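Local coordinates for phosphoenolpyruvate-protein phosphotransferase (Coxiella burnetii, PDB 3TRC) that probably transfers phosphate from phosphoenolpyruvate to a histidine of a partner protein as a full-length enzyme, of which this chain is the GAF domain, at residues 15-20 with 28-33; 116-121 with 147-152. One frame throughout, in Å; residues are numbered along the deposited sequence.

In the fold
From the N terminus, helix 3-19 runs into a short turn and helix 23-37 comes back beside it. Interaction 1 closes this helical hairpin, joining 15-20 to 28-33. The chain then builds the antiparallel sheet of the GAF domain. Strand 114-122 leads into strand 125-134, and helix 142-164 follows. Interaction 2 closes that second, longer loop by laying 147-152 on 116-121. The two loops follow one another along the chain, and neither nests in nor crosses the other. They do meet in space, where Val-30 packs on Leu-151. Interaction 1 ties helix 3-19 to helix 23-37, and interaction 2 ties helix 142-164 to the sheet. Both also touch the second subunit.

Interaction 1 (15-20 with 28-33); sequences QEVNAA and KLVVVR
Glu-16 reaches across to Arg-33, and the two side chains cross at about a right angle. Their flat ends are nearly coplanar, with the carboxylate and guanidinium planes 18° apart. The arginine presents its side, with NE and NH2 each gripping one oxygen. Arg-33 NE lies 2.8 Å from Glu-16 OE1. Arg-33 NH2 lies 2.9 Å from Glu-16 OE2. Both oxygens use their syn lone pairs. OE1 sits close to the guanidinium plane, while OE2 is tilted further from it. The glutamate chain is extended beyond CG and so spans the gap. The bend of the arginine at chi2 (-59°) sets its CD beside Glu-16 OE1. This paired grip should limit rotation of both groups.

Beside the salt bridge, Leu-29 CD1 presses on Glu-16 CB at 3.4 Å. Leu-29 CD2 lies 4.2 Å from Val-17 CG2. That same valine methyl meets Val-30 CG2 at 3.7 Å, so the contact grades from charged to apolar.

The pair forms an antiparallel helical hairpin at an angle of 161°. Glu-36 gives Arg-33 NH1 a second salt bridge. On the apolar side, helix 142-164 packs against both helices, with His-154 touching Val-17 and Leu-155 touching Val-30.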
loop_
_atom_site.group_PDB
_atom_site.type_symbol
_atom_site.label_atom_id
_atom_site.label_comp_id
_atom_site.label_asym_id
_atom_site.label_seq_id
_atom_site.Cartn_x
_atom_site.Cartn_y
_atom_site.Cartn_z
ATOM N N GLN A 15 0.403 -1.243 7.371
ATOM C CA GLN A 15 1.170 -1.019 8.591
ATOM C C GLN A 15 1.747 -2.319 9.137
ATOM O O GLN A 15 2.944 -2.420 9.402
ATOM C CB GLN A 15 0.266 -0.396 9.655
ATOM C CG GLN A 15 0.969 -0.053 10.946
ATOM C CD GLN A 15 1.584 1.326 10.906
ATOM O OE1 GLN A 15 2.679 1.514 10.377
ATOM N NE2 GLN A 15 0.875 2.306 11.456
ATOM N N GLU A 16 0.884 -3.312 9.313
ATOM C CA GLU A 16 1.299 -4.589 9.880
ATOM C C GLU A 16 2.289 -5.351 8.991
ATOM O O GLU A 16 3.222 -5.973 9.493
ATOM C CB GLU A 16 0.079 -5.460 10.208
ATOM C CG GLU A 16 -0.685 -5.030 11.458
ATOM C CD GLU A 16 -1.822 -5.981 11.806
ATOM O OE1 GLU A 16 -2.388 -6.605 10.883
ATOM O OE2 GLU A 16 -2.147 -6.112 13.003
ATOM N N VAL A 17 2.089 -5.298 7.677
ATOM C CA VAL A 17 3.007 -5.958 6.750
ATOM C C VAL A 17 4.400 -5.344 6.821
ATOM O O VAL A 17 5.398 -6.056 6.901
ATOM C CB VAL A 17 2.500 -5.921 5.291
ATOM C CG1 VAL A 17 3.585 -6.423 4.335
ATOM C CG2 VAL A 17 1.234 -6.751 5.147
ATOM N N ASN A 18 4.471 -4.018 6.802
ATOM C CA ASN A 18 5.774 -3.364 6.855
ATOM C C ASN A 18 6.481 -3.548 8.195
ATOM O O ASN A 18 7.701 -3.451 8.272
ATOM C CB ASN A 18 5.666 -1.886 6.473
ATOM C CG ASN A 18 5.582 -1.685 4.974
ATOM O OD1 ASN A 18 5.867 -2.600 4.200
ATOM N ND2 ASN A 18 5.201 -0.486 4.555
ATOM N N ALA A 19 5.714 -3.837 9.243
ATOM C CA ALA A 19 6.274 -4.061 10.577
ATOM C C ALA A 19 6.635 -5.526 10.831
ATOM O O ALA A 19 7.301 -5.850 11.812
ATOM C CB ALA A 19 5.317 -3.559 11.651
ATOM N N ALA A 20 6.187 -6.410 9.949
ATOM C CA ALA A 20 6.505 -7.827 10.076
ATOM C C ALA A 20 8.011 -8.050 10.004
ATOM O O ALA A 20 8.700 -7.440 9.191
ATOM C CB ALA A 20 5.795 -8.627 8.996
ATOM N N LYS A 28 1.551 -14.757 6.561
ATOM C CA LYS A 28 0.614 -15.388 7.484
ATOM C C LYS A 28 -0.350 -14.353 8.051
ATOM O O LYS A 28 -1.523 -14.639 8.287
ATOM C CB LYS A 28 1.362 -16.129 8.593
ATOM C CG LYS A 28 2.265 -17.224 8.048
ATOM C CD LYS A 28 2.577 -18.295 9.075
ATOM C CE LYS A 28 3.279 -19.466 8.400
ATOM N NZ LYS A 28 2.648 -19.797 7.083
ATOM N N LEU A 29 0.157 -13.142 8.245
ATOM C CA LEU A 29 -0.634 -12.035 8.760
ATOM C C LEU A 29 -1.725 -11.675 7.762
ATOM O O LEU A 29 -2.890 -11.485 8.121
ATOM C CB LEU A 29 0.298 -10.845 8.995
ATOM C CG LEU A 29 -0.161 -9.436 9.350
ATOM C CD1 LEU A 29 1.065 -8.636 9.763
ATOM C CD2 LEU A 29 -0.872 -8.765 8.189
ATOM N N VAL A 30 -1.336 -11.598 6.495
ATOM C CA VAL A 30 -2.252 -11.227 5.426
ATOM C C VAL A 30 -3.433 -12.193 5.264
ATOM O O VAL A 30 -4.579 -11.758 5.197
ATOM C CB VAL A 30 -1.491 -11.033 4.097
ATOM C CG1 VAL A 30 -2.459 -10.894 2.936
ATOM C CG2 VAL A 30 -0.572 -9.815 4.201
ATOM N N VAL A 31 -3.179 -13.502 5.220
ATOM C CA VAL A 31 -4.284 -14.432 5.006
ATOM C C VAL A 31 -5.289 -14.394 6.165
ATOM O O VAL A 31 -6.501 -14.518 5.960
ATOM C CB VAL A 31 -3.794 -15.878 4.716
ATOM C CG1 VAL A 31 -2.896 -15.886 3.491
ATOM C CG2 VAL A 31 -3.072 -16.476 5.920
ATOM N N VAL A 32 -4.785 -14.186 7.376
ATOM C CA VAL A 32 -5.654 -14.107 8.543
ATOM C C VAL A 32 -6.464 -12.814 8.507
ATOM O O VAL A 32 -7.681 -12.825 8.703
ATOM C CB VAL A 32 -4.854 -14.177 9.861
ATOM C CG1 VAL A 32 -5.746 -13.815 11.045
ATOM C CG2 VAL A 32 -4.264 -15.567 10.052
ATOM N N ARG A 33 -5.779 -11.704 8.248
ATOM C CA ARG A 33 -6.412 -10.387 8.259
ATOM C C ARG A 33 -7.479 -10.266 7.184
ATOM O O ARG A 33 -8.552 -9.714 7.426
ATOM C CB ARG A 33 -5.367 -9.274 8.091
ATOM C CG ARG A 33 -4.471 -9.073 9.298
ATOM C CD ARG A 33 -5.274 -8.733 10.543
ATOM N NE ARG A 33 -4.409 -8.403 11.671
ATOM C CZ ARG A 33 -4.706 -8.658 12.942
ATOM N NH1 ARG A 33 -5.848 -9.256 13.250
ATOM N NH2 ARG A 33 -3.859 -8.319 13.905
#

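Interaction 2 (116-121 with 147-152); sequences LGIPII and FCVTLA
Ile-118 points from strand 116-121 toward helix 147-152 and divides its two branches between successive turns. Its CD1 lies over the backbone between Cys-148 and Val-149, though its exact position is doubtful. Ile-118 CD1 is modelled 3.9 Å from Val-149 CG2. CG1 is anti to the carbonyl carbon (chi1 -63°), while CG2 is anti to the backbone N. Ile-118 CG2 meets Ala-152 CB at 3.7 Å, one turn further along the helix.

Leu-116 lies beside Cys-148 at the start of this row. Leu-116 CD2 is 4.0 Å from Cys-148 SG and touches the cysteine CB as well. At the other end, Ala-152 is a small bump directed at the strand. Its CB faces the backbone O of Pro-119. Ile-120 CG1 borders the same methyl, 4.3 Å from Ala-152 CB. Ile-120 CG2 comes 3.8 Å from Ala-152 O. With only a methyl at Ala-152, the backbones come close: the CA atoms of Ile-120 and Ala-152 are 5.5 Å apart. Strand and helix run in similar directions, 23° apart.

Strand 125-134 pairs with this strand and adds Ile-132 beside Leu-116 and Cys-148. Pro-89 packs on Val-149, which also touches Arg-11 of the second subunit. The contact therefore fastens helix 142-164 to a face of the GAF sheet. Its touching side chains are aliphatic apart from one cysteine thiol. The join thus depends on the fit of methyl groups and the burial of apolar surface, rather than on directed polar bonds.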
loop_
_atom_site.group_PDB
_atom_site.type_symbol
_atom_site.label_atom_id
_atom_site.label_comp_id
_atom_site.label_asym_id
_atom_site.label_seq_id
_atom_site.Cartn_x
_atom_site.Cartn_y
_atom_site.Cartn_z
ATOM N N LEU A 116 -12.015 -15.337 -5.488
ATOM C CA LEU A 116 -11.242 -14.245 -6.067
ATOM C C LEU A 116 -9.786 -14.662 -6.128
ATOM O O LEU A 116 -9.141 -14.847 -5.096
ATOM C CB LEU A 116 -11.391 -12.960 -5.245
ATOM C CG LEU A 116 -10.571 -11.756 -5.724
ATOM C CD1 LEU A 116 -10.918 -11.400 -7.164
ATOM C CD2 LEU A 116 -10.804 -10.559 -4.802
ATOM N N GLY A 117 -9.280 -14.827 -7.347
ATOM C CA GLY A 117 -7.888 -15.188 -7.550
ATOM C C GLY A 117 -7.147 -14.020 -8.153
ATOM O O GLY A 117 -7.575 -13.459 -9.160
ATOM N N ILE A 118 -6.034 -13.649 -7.530
ATOM C CA ILE A 118 -5.300 -12.448 -7.899
ATOM C C ILE A 118 -3.826 -12.749 -8.150
ATOM O O ILE A 118 -3.141 -13.310 -7.295
ATOM C CB ILE A 118 -5.438 -11.387 -6.789
ATOM C CG1 ILE A 118 -6.902 -10.975 -6.655
ATOM C CG2 ILE A 118 -4.552 -10.183 -7.062
ATOM C CD1 ILE A 118 -7.112 -9.834 -5.732
ATOM N N PRO A 119 -3.328 -12.374 -9.329
ATOM C CA PRO A 119 -1.918 -12.633 -9.614
ATOM C C PRO A 119 -1.036 -11.681 -8.823
ATOM O O PRO A 119 -1.354 -10.497 -8.674
ATOM C CB PRO A 119 -1.812 -12.357 -11.117
ATOM C CG PRO A 119 -2.884 -11.359 -11.380
ATOM C CD PRO A 119 -4.005 -11.684 -10.440
ATOM N N ILE A 120 0.054 -12.215 -8.288
ATOM C CA ILE A 120 1.020 -11.400 -7.565
ATOM C C ILE A 120 2.184 -11.161 -8.501
ATOM O O ILE A 120 2.954 -12.076 -8.790
ATOM C CB ILE A 120 1.495 -12.094 -6.277
ATOM C CG1 ILE A 120 0.295 -12.365 -5.352
ATOM C CG2 ILE A 120 2.547 -11.241 -5.575
ATOM C CD1 ILE A 120 0.634 -13.149 -4.087
ATOM N N ILE A 121 2.289 -9.931 -8.997
ATOM C CA ILE A 121 3.206 -9.609 -10.078
ATOM C C ILE A 121 4.125 -8.464 -9.682
ATOM O O ILE A 121 3.671 -7.414 -9.226
ATOM C CB ILE A 121 2.430 -9.199 -11.355
ATOM C CG1 ILE A 121 1.447 -10.300 -11.759
ATOM C CG2 ILE A 121 3.395 -8.872 -12.494
ATOM C CD1 ILE A 121 0.448 -9.884 -12.821
ATOM N N PHE A 147 -9.208 -3.594 -3.215
ATOM C CA PHE A 147 -8.451 -3.778 -1.989
ATOM C C PHE A 147 -7.432 -4.905 -2.131
ATOM O O PHE A 147 -6.250 -4.735 -1.832
ATOM C CB PHE A 147 -9.406 -4.093 -0.844
ATOM C CG PHE A 147 -8.725 -4.568 0.395
ATOM C CD1 PHE A 147 -8.124 -3.671 1.256
ATOM C CD2 PHE A 147 -8.683 -5.915 0.697
ATOM C CE1 PHE A 147 -7.494 -4.111 2.396
ATOM C CE2 PHE A 147 -8.056 -6.354 1.833
ATOM C CZ PHE A 147 -7.462 -5.458 2.684
ATOM N N CYS A 148 -7.900 -6.055 -2.591
ATOM C CA CYS A 148 -7.034 -7.223 -2.717
ATOM C C CYS A 148 -5.940 -7.038 -3.773
ATOM O O CYS A 148 -4.810 -7.500 -3.598
ATOM C CB CYS A 148 -7.870 -8.474 -3.006
ATOM S SG CYS A 148 -8.866 -9.083 -1.637
ATOM N N VAL A 149 -6.274 -6.370 -4.872
ATOM C CA VAL A 149 -5.301 -6.104 -5.925
ATOM C C VAL A 149 -4.227 -5.150 -5.421
ATOM O O VAL A 149 -3.033 -5.383 -5.610
ATOM C CB VAL A 149 -5.971 -5.543 -7.192
ATOM C CG1 VAL A 149 -4.931 -4.948 -8.137
ATOM C CG2 VAL A 149 -6.771 -6.631 -7.883
ATOM N N THR A 150 -4.658 -4.077 -4.766
ATOM C CA THR A 150 -3.726 -3.104 -4.218
ATOM C C THR A 150 -2.802 -3.777 -3.217
ATOM O O THR A 150 -1.589 -3.528 -3.202
ATOM C CB THR A 150 -4.485 -1.926 -3.555
ATOM O OG1 THR A 150 -5.337 -1.317 -4.529
ATOM C CG2 THR A 150 -3.511 -0.890 -3.038
ATOM N N LEU A 151 -3.367 -4.658 -2.400
ATOM C CA LEU A 151 -2.596 -5.426 -1.431
ATOM C C LEU A 151 -1.564 -6.334 -2.108
ATOM O O LEU A 151 -0.423 -6.438 -1.653
ATOM C CB LEU A 151 -3.533 -6.262 -0.569
ATOM C CG LEU A 151 -2.903 -7.088 0.549
ATOM C CD1 LEU A 151 -2.143 -6.182 1.510
ATOM C CD2 LEU A 151 -3.969 -7.882 1.281
ATOM N N ALA A 152 -1.971 -6.991 -3.191
ATOM C CA ALA A 152 -1.083 -7.905 -3.904
ATOM C C ALA A 152 0.163 -7.210 -4.452
ATOM O O ALA A 152 1.214 -7.836 -4.607
ATOM C CB ALA A 152 -1.833 -8.612 -5.034
#